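Local coordinates for protein 1-pyrroline-5-carboxylate dehydrogenase (Thermus thermophilus, PDB 1UZB) that probably oxidises glutamate semialdehyde, the open form of 1-pyrroline-5-carboxylate, to glutamate as an NAD-dependent member of the aldehyde dehydrogenase family, at residues P182-P186 and F317-C322; F258-L262 and V287-G291. One frame throughout, in Å; residues are numbered along the deposited sequence.

Contact 1: residues P182-P186 and F317-C322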
loop_
_atom_site.group_PDB
_atom_site.type_symbol
_atom_site.label_atom_id
_atom_site.label_comp_id
_atom_site.label_asym_id
_atom_site.label_seq_id
_atom_site.Cartn_x
_atom_site.Cartn_y
_atom_site.Cartn_z
ATOM N N PRO A 182 22.960 -32.361 -6.286
ATOM C CA PRO A 182 22.700 -33.446 -7.232
ATOM C C PRO A 182 23.518 -33.312 -8.511
ATOM O O PRO A 182 24.061 -32.246 -8.808
ATOM C CB PRO A 182 21.214 -33.290 -7.506
ATOM C CG PRO A 182 21.086 -31.805 -7.588
ATOM C CD PRO A 182 21.923 -31.317 -6.405
ATOM N N TRP A 183 23.597 -34.402 -9.269
ATOM C CA TRP A 183 24.335 -34.395 -10.525
ATOM C C TRP A 183 23.463 -34.033 -11.720
ATOM O O TRP A 183 23.986 -33.669 -12.771
ATOM C CB TRP A 183 24.991 -35.760 -10.794
ATOM C CG TRP A 183 24.070 -36.948 -10.683
ATOM C CD1 TRP A 183 23.940 -37.780 -9.610
ATOM C CD2 TRP A 183 23.169 -37.448 -11.686
ATOM N NE1 TRP A 183 23.023 -38.767 -9.878
ATOM C CE2 TRP A 183 22.533 -38.587 -11.144
ATOM C CE3 TRP A 183 22.839 -37.044 -12.990
ATOM C CZ2 TRP A 183 21.586 -39.329 -11.857
ATOM C CZ3 TRP A 183 21.895 -37.786 -13.701
ATOM C CH2 TRP A 183 21.282 -38.915 -13.130
ATOM N N ASN A 184 22.142 -34.113 -11.573
ATOM C CA ASN A 184 21.277 -33.831 -12.715
ATOM C C ASN A 184 21.089 -32.353 -13.063
ATOM O O ASN A 184 20.797 -32.023 -14.212
ATOM C CB ASN A 184 19.935 -34.561 -12.555
ATOM C CG ASN A 184 19.052 -33.962 -11.484
ATOM O OD1 ASN A 184 19.525 -33.372 -10.514
ATOM N ND2 ASN A 184 17.747 -34.135 -11.649
ATOM N N PHE A 185 21.253 -31.472 -12.082
ATOM C CA PHE A 185 21.190 -30.027 -12.312
ATOM C C PHE A 185 22.355 -29.481 -11.500
ATOM O O PHE A 185 22.169 -28.736 -10.540
ATOM C CB PHE A 185 19.866 -29.431 -11.836
ATOM C CG PHE A 185 18.708 -29.765 -12.728
ATOM C CD1 PHE A 185 17.951 -30.910 -12.508
ATOM C CD2 PHE A 185 18.402 -28.955 -13.819
ATOM C CE1 PHE A 185 16.902 -31.248 -13.366
ATOM C CE2 PHE A 185 17.359 -29.283 -14.682
ATOM C CZ PHE A 185 16.608 -30.434 -14.454
ATOM N N PRO A 186 23.586 -29.850 -11.899
ATOM C CA PRO A 186 24.840 -29.459 -11.254
ATOM C C PRO A 186 25.268 -28.005 -11.322
ATOM O O PRO A 186 26.278 -27.629 -10.726
ATOM C CB PRO A 186 25.848 -30.407 -11.880
ATOM C CG PRO A 186 25.362 -30.507 -13.268
ATOM C CD PRO A 186 23.858 -30.618 -13.129
ATOM N N PHE A 317 16.300 -34.824 -20.914
ATOM C CA PHE A 317 17.495 -35.221 -20.163
ATOM C C PHE A 317 17.406 -36.693 -19.752
ATOM O O PHE A 317 17.721 -37.080 -18.624
ATOM C CB PHE A 317 17.748 -34.339 -18.930
ATOM C CG PHE A 317 19.092 -34.600 -18.267
ATOM C CD1 PHE A 317 20.241 -34.795 -19.039
ATOM C CD2 PHE A 317 19.204 -34.677 -16.881
ATOM C CE1 PHE A 317 21.477 -35.068 -18.442
ATOM C CE2 PHE A 317 20.439 -34.948 -16.276
ATOM C CZ PHE A 317 21.576 -35.146 -17.060
ATOM N N GLN A 318 16.933 -37.506 -20.691
ATOM C CA GLN A 318 16.839 -38.940 -20.501
ATOM C C GLN A 318 16.017 -39.373 -19.283
ATOM O O GLN A 318 16.258 -40.438 -18.703
ATOM C CB GLN A 318 18.260 -39.516 -20.427
ATOM C CG GLN A 318 19.136 -39.262 -21.678
ATOM C CD GLN A 318 19.704 -37.841 -21.796
ATOM O OE1 GLN A 318 19.114 -36.965 -22.439
ATOM N NE2 GLN A 318 20.858 -37.614 -21.177
ATOM N N GLY A 319 15.038 -38.555 -18.908
ATOM C CA GLY A 319 14.193 -38.866 -17.767
ATOM C C GLY A 319 14.886 -38.769 -16.420
ATOM O O GLY A 319 14.344 -39.208 -15.402
ATOM N N GLN A 320 16.080 -38.184 -16.403
ATOM C CA GLN A 320 16.849 -38.045 -15.172
ATOM C C GLN A 320 16.496 -36.766 -14.430
ATOM O O GLN A 320 17.357 -35.938 -14.134
ATOM C CB GLN A 320 18.346 -38.085 -15.490
ATOM C CG GLN A 320 18.773 -39.374 -16.179
ATOM C CD GLN A 320 20.219 -39.356 -16.620
ATOM O OE1 GLN A 320 21.015 -40.204 -16.216
ATOM N NE2 GLN A 320 20.568 -38.388 -17.463
ATOM N N LYS A 321 15.208 -36.609 -14.140
ATOM C CA LYS A 321 14.719 -35.437 -13.424
ATOM C C LYS A 321 13.745 -35.880 -12.347
ATOM O O LYS A 321 12.955 -36.807 -12.547
ATOM C CB LYS A 321 13.991 -34.485 -14.376
ATOM C CG LYS A 321 14.825 -33.992 -15.540
ATOM C CD LYS A 321 14.061 -32.969 -16.357
ATOM C CE LYS A 321 14.889 -32.505 -17.537
ATOM N NZ LYS A 321 14.159 -31.482 -18.334
ATOM N N CYS A 322 13.799 -35.213 -11.203
ATOM C CA CYS A 322 12.894 -35.531 -10.110
ATOM C C CYS A 322 11.468 -35.170 -10.505
ATOM O O CYS A 322 10.511 -35.667 -9.917
ATOM C CB CYS A 322 13.298 -34.760 -8.857
ATOM S SG CYS A 322 14.951 -35.166 -8.293
HETATM O O HOH W 1 15.530 -32.951 -10.738
#
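Asn-184 grips the backbone of Gln-320 where two loops of the aldehyde dehydrogenase fold meet: 182-186, with its Pro-Trp-Asn-Phe-Pro sequence, and 317-322, ending in Cys-322. By family resemblance Asn-184 probably belongs to the oxyanion hole, and Cys-322 is probably the nucleophile. With CG set between its backbone N and carbonyl carbon (chi1 72°), Asn-184 sends ND2 to Gln-320 O at 3.1 Å; the acceptor lies in the amide plane. The other N-H meets a water at 2.7 Å from ND2 that also accepts from Cys-322 N. With an alanine here, Gln-320 O would probably lose this donor and the water would be less firmly placed.

Next to this bond Trp-183 and Gln-320 cross at about a right angle, their planes 63° apart, with CH2 of Trp-183 3.4 Å from OE1 of Gln-320, which accepts from Val-364 N. Gln-320 NE2 sits over one face of Phe-317, whose edge receives Asn-184 CB 3.8 Å from CE2. The extended Lys-321, salt-bridged to Glu-130, crosses Phe-185 and brings CD to the ring edge, 4.1 Å from CZ.

Contact 2: residues F258-L262 and V287-G291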
loop_
_atom_site.group_PDB
_atom_site.type_symbol
_atom_site.label_atom_id
_atom_site.label_comp_id
_atom_site.label_asym_id
_atom_site.label_seq_id
_atom_site.Cartn_x
_atom_site.Cartn_y
_atom_site.Cartn_z
ATOM N N PHE A 258 19.923 -30.532 1.269
ATOM C CA PHE A 258 20.147 -31.685 0.410
ATOM C C PHE A 258 19.113 -31.894 -0.680
ATOM O O PHE A 258 17.918 -31.689 -0.473
ATOM C CB PHE A 258 20.189 -32.950 1.277
ATOM C CG PHE A 258 20.142 -34.234 0.493
ATOM C CD1 PHE A 258 21.299 -34.775 -0.050
ATOM C CD2 PHE A 258 18.935 -34.908 0.310
ATOM C CE1 PHE A 258 21.261 -35.971 -0.763
ATOM C CE2 PHE A 258 18.883 -36.107 -0.404
ATOM C CZ PHE A 258 20.048 -36.638 -0.940
ATOM N N THR A 259 19.600 -32.316 -1.843
ATOM C CA THR A 259 18.748 -32.646 -2.976
ATOM C C THR A 259 19.374 -33.902 -3.568
ATOM O O THR A 259 20.548 -33.903 -3.936
ATOM C CB THR A 259 18.710 -31.527 -4.039
ATOM O OG1 THR A 259 18.160 -30.336 -3.462
ATOM C CG2 THR A 259 17.835 -31.950 -5.216
ATOM N N GLY A 260 18.591 -34.974 -3.622
ATOM C CA GLY A 260 19.081 -36.235 -4.152
ATOM C C GLY A 260 18.077 -37.355 -3.943
ATOM O O GLY A 260 16.870 -37.112 -3.865
ATOM N N SER A 261 18.574 -38.584 -3.832
ATOM C CA SER A 261 17.711 -39.747 -3.663
ATOM C C SER A 261 17.029 -39.831 -2.302
ATOM O O SER A 261 17.527 -39.314 -1.297
ATOM C CB SER A 261 18.507 -41.034 -3.885
ATOM O OG SER A 261 19.398 -41.258 -2.808
ATOM N N LEU A 262 15.887 -40.506 -2.280
ATOM C CA LEU A 262 15.129 -40.684 -1.052
ATOM C C LEU A 262 15.933 -41.502 -0.046
ATOM O O LEU A 262 15.911 -41.226 1.151
ATOM C CB LEU A 262 13.804 -41.386 -1.354
ATOM C CG LEU A 262 12.937 -41.756 -0.146
ATOM C CD1 LEU A 262 12.616 -40.509 0.665
ATOM C CD2 LEU A 262 11.661 -42.427 -0.622
ATOM N N VAL A 287 15.371 -31.289 2.710
ATOM C CA VAL A 287 15.629 -32.317 1.716
ATOM C C VAL A 287 14.596 -32.370 0.592
ATOM O O VAL A 287 13.393 -32.237 0.825
ATOM C CB VAL A 287 15.705 -33.713 2.385
ATOM C CG1 VAL A 287 16.754 -33.708 3.493
ATOM C CG2 VAL A 287 14.348 -34.099 2.946
ATOM N N GLU A 288 15.085 -32.532 -0.635
ATOM C CA GLU A 288 14.239 -32.669 -1.824
ATOM C C GLU A 288 14.662 -34.052 -2.291
ATOM O O GLU A 288 15.809 -34.249 -2.700
ATOM C CB GLU A 288 14.579 -31.599 -2.868
ATOM C CG GLU A 288 13.560 -31.457 -3.998
ATOM C CD GLU A 288 13.935 -32.229 -5.254
ATOM O OE1 GLU A 288 13.838 -33.476 -5.257
ATOM O OE2 GLU A 288 14.336 -31.578 -6.241
ATOM N N THR A 289 13.732 -35.001 -2.234
ATOM C CA THR A 289 14.033 -36.394 -2.530
ATOM C C THR A 289 13.411 -37.114 -3.724
ATOM O O THR A 289 13.197 -38.328 -3.666
ATOM C CB THR A 289 13.753 -37.223 -1.272
ATOM O OG1 THR A 289 12.490 -36.822 -0.721
ATOM C CG2 THR A 289 14.836 -36.984 -0.230
ATOM N N GLY A 290 13.122 -36.384 -4.791
ATOM C CA GLY A 290 12.572 -37.012 -5.981
ATOM C C GLY A 290 11.087 -37.302 -5.981
ATOM O O GLY A 290 10.350 -36.843 -5.112
ATOM N N GLY A 291 10.643 -38.062 -6.979
ATOM C CA GLY A 291 9.234 -38.401 -7.075
ATOM C C GLY A 291 8.928 -39.479 -8.099
ATOM O O GLY A 291 9.829 -40.032 -8.729
HETATM O O HOH W 2 16.180 -35.610 -5.794
HETATM O O HOH W 3 13.756 -40.771 -4.702
#
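Phe-258 and Thr-259 run parallel to Val-287 and Glu-288 as neighbouring strand ends, joined by Glu-288 N to Phe-258 O and by Gly-260 N to Glu-288 O, both 3.0 Å, the latter bond nearly straight at 164°. Beyond them the chains stay close: Thr-289 CA makes a CA-H...O contact of 3.2 Å with Gly-260 O.

On one face of the sheet Phe-258 turns its ring edge to the second strand. CG lies anti to the backbone N (chi1 169°), which brings CD2 within 4.0 Å of Val-287 CB, while CE2 meets the methyl CG2 of Thr-289 at 4.1 Å, the two side chains crossing at about a right angle. Gly-260 N rests over one face of the same ring; any CB on this glycine would run into Phe-258 CZ. The opposite face of the sheet carries Thr-259, whose CG2 lies near the carboxylate of Glu-288 in the conformer described, one of two modelled. Family resemblance suggests that Glu-288 is the general base. Thr-289 packs CB 3.7 Å from Leu-262 CA, and its OG1 bonds to Leu-490 O. A water links Leu-262 N to Thr-289 O, accepting from the first and donating to the second at 2.7 Å from that oxygen.

The contact is part of a beta-alpha-beta unit: strand 255-259, helix 262-272 begun by Ser-261 at its N-cap, and strand 284-288. Thr-259 also bonds through its backbone to Ile-180, the last residue of strand 165-180, and its side chain touches helix 188-199. Helix 262-272 covers Phe-258 through Val-264 and Ile-268, and Phe-282 of a second subunit packs on Leu-262, Val-287 and Thr-289.

In the fold
Followed from the N terminus, the chain leaves strand 165-180 and enters loop 182-186, the first side of contact 1. Its partner, 317-322, arrives only after 130 residues, once helix 303-315 has ended. Contact 2 is nested inside that long loop and closes a short one of 24 residues, which carries helix 262-272 between two parallel strands. Their centres lie about 12 Å apart, yet the contacts touch: Pro-182 CB is 3.7 Å from Thr-259 O, and Cys-322 CB is likewise 3.7 Å from Gly-290 CA. Together they tie the sheet containing strands 165-180, 255-259 and 284-288 to the loop that leads into strand 325-331 of the seven-stranded sheet.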